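Long-range contact in potential RNA-dependent RNA polymerase (Human picobirnavirus, PDB 5I62), which copies RNA from an RNA template by adding ribonucleotides from their triphosphates, probably serving both transcription and replication of a viral double-stranded RNA genome: residues I300-I304 against G316-G321. Residues are numbered along the deposited sequence; the frame is centred on the assembly and turned at random.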
loop_
_atom_site.group_PDB
_atom_site.type_symbol
_atom_site.label_atom_id
_atom_site.label_comp_id
_atom_site.label_asym_id
_atom_site.label_seq_id
_atom_site.Cartn_x
_atom_site.Cartn_y
_atom_site.Cartn_z
ATOM N N ILE A 300 17.112 -5.669 8.401
ATOM C CA ILE A 300 16.235 -5.883 9.562
ATOM C C ILE A 300 14.805 -6.172 9.132
ATOM O O ILE A 300 14.118 -7.004 9.736
ATOM C CB ILE A 300 16.303 -4.670 10.516
ATOM C CG1 ILE A 300 17.679 -4.602 11.175
ATOM C CG2 ILE A 300 15.180 -4.702 11.558
ATOM C CD1 ILE A 300 17.926 -3.279 11.858
ATOM N N LYS A 301 14.324 -5.492 8.088
ATOM C CA LYS A 301 12.936 -5.682 7.686
ATOM C C LYS A 301 12.671 -7.107 7.204
ATOM O O LYS A 301 11.506 -7.520 7.152
ATOM C CB LYS A 301 12.555 -4.666 6.609
ATOM C CG LYS A 301 13.298 -4.903 5.263
ATOM C CD LYS A 301 12.933 -3.873 4.187
ATOM C CE LYS A 301 13.763 -2.593 4.310
ATOM N NZ LYS A 301 15.170 -2.772 3.824
ATOM N N TYR A 302 13.722 -7.862 6.858
ATOM C CA TYR A 302 13.606 -9.245 6.406
ATOM C C TYR A 302 13.929 -10.264 7.493
ATOM O O TYR A 302 13.889 -11.472 7.229
ATOM C CB TYR A 302 14.523 -9.477 5.198
ATOM C CG TYR A 302 14.248 -8.490 4.079
ATOM C CD1 TYR A 302 13.043 -8.525 3.398
ATOM C CD2 TYR A 302 15.179 -7.506 3.730
ATOM C CE1 TYR A 302 12.759 -7.611 2.382
ATOM C CE2 TYR A 302 14.902 -6.589 2.704
ATOM C CZ TYR A 302 13.682 -6.656 2.044
ATOM O OH TYR A 302 13.362 -5.781 1.022
ATOM N N ALA A 303 14.264 -9.813 8.704
ATOM C CA ALA A 303 14.662 -10.729 9.768
ATOM C C ALA A 303 14.139 -10.353 11.152
ATOM O O ALA A 303 14.393 -11.099 12.100
ATOM C CB ALA A 303 16.194 -10.841 9.827
ATOM N N ILE A 304 13.436 -9.235 11.301
ATOM C CA ILE A 304 13.064 -8.749 12.643
ATOM C C ILE A 304 12.124 -9.745 13.310
ATOM O O ILE A 304 11.264 -10.334 12.626
ATOM C CB ILE A 304 12.425 -7.347 12.552
ATOM C CG1 ILE A 304 12.279 -6.696 13.946
ATOM C CG2 ILE A 304 11.081 -7.397 11.807
ATOM C CD1 ILE A 304 11.882 -5.236 13.878
ATOM N N GLY A 316 13.522 -15.618 13.114
ATOM C CA GLY A 316 13.978 -16.175 11.856
ATOM C C GLY A 316 13.760 -15.217 10.685
ATOM O O GLY A 316 13.016 -14.237 10.767
ATOM N N ILE A 317 14.433 -15.511 9.564
ATOM C CA ILE A 317 14.269 -14.650 8.394
ATOM C C ILE A 317 12.891 -14.870 7.773
ATOM O O ILE A 317 12.257 -15.919 7.951
ATOM C CB ILE A 317 15.391 -14.861 7.358
ATOM C CG1 ILE A 317 15.380 -16.291 6.808
ATOM C CG2 ILE A 317 16.746 -14.491 7.954
ATOM C CD1 ILE A 317 16.267 -16.461 5.555
ATOM N N HIS A 318 12.412 -13.864 7.054
ATOM C CA HIS A 318 11.067 -13.909 6.496
ATOM C C HIS A 318 11.011 -12.959 5.303
ATOM O O HIS A 318 12.007 -12.325 4.942
ATOM C CB HIS A 318 10.023 -13.562 7.573
ATOM C CG HIS A 318 10.336 -12.302 8.331
ATOM N ND1 HIS A 318 10.221 -11.045 7.778
ATOM C CD2 HIS A 318 10.759 -12.110 9.604
ATOM C CE1 HIS A 318 10.553 -10.133 8.675
ATOM N NE2 HIS A 318 10.885 -10.752 9.794
ATOM N N GLY A 319 9.841 -12.883 4.675
ATOM C CA GLY A 319 9.650 -11.970 3.572
ATOM C C GLY A 319 9.587 -10.531 4.065
ATOM O O GLY A 319 9.870 -10.215 5.221
ATOM N N MET A 320 9.195 -9.641 3.154
ATOM C CA MET A 320 9.088 -8.230 3.491
ATOM C C MET A 320 8.149 -8.028 4.669
ATOM O O MET A 320 6.967 -8.368 4.598
ATOM C CB MET A 320 8.593 -7.429 2.297
ATOM C CG MET A 320 8.244 -6.006 2.655
ATOM S SD MET A 320 9.713 -5.072 3.136
ATOM C CE MET A 320 10.431 -4.793 1.494
ATOM N N GLY A 321 8.672 -7.451 5.752
ATOM C CA GLY A 321 7.811 -7.091 6.863
ATOM C C GLY A 321 6.917 -5.943 6.444
ATOM O O GLY A 321 7.342 -4.787 6.463
HETATM O O HOH W 1 14.972 -13.366 13.657
HETATM O O HOH W 2 11.288 -13.167 12.763
#
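His318 N donates to Tyr302 O (2.8 Å) and the imidazole His318 NE2 to Ile304 O (2.9 Å), and with Gly321 N donating to Lys301 O (3.2 Å) they illustrate a general principle: two segments can be joined when backbone carbonyls of one meet well-placed N-H donors of the other. Three carbonyls of 300-304 are thus engaged directly. The same imidazole also bonds within its own loop, His318 ND1 to Gly319 O at 2.7 Å; both ring nitrogens face carbonyl oxygens, which is consistent with a doubly protonated, cationic imidazole. One face of it lies against the peptide between Tyr302 and Ala303; beyond the pair it meets Trp204 and, edge-to-face, Tyr96. At the end next to the hairpin two waters extend the contact, one bridging Ala303 O and Gly316 N, the other lying between Ile304 O and Gly316 O.

Apolar contacts lie alongside these bonds. Met320 SD sits 4.9 Å from the Tyr302 ring centroid in an oblique Met-aromatic contact, while Lys301 CD comes within 3.6 Å of Met320 SD. Lys301 NZ forms a salt bridge with Asp330 of helix 327-345 and a hydrogen bond with Tyr218 of helix 208-228, and Tyr302 OH hydrogen-bonds to the same Asp330. Near the surface, Ala303 CB rests on Ile317 CG2 (4.1 Å).

Between the segments runs the hairpin of strands 306-309 and 312-314, whose two flanks are thus joined at its base within the polymerase catalytic region. Two of the three direct bonds are main chain to main chain and His318 adds a side-chain donor, while the close fit at Gly321 and the backbone angles of Gly316 suit residues without a side chain.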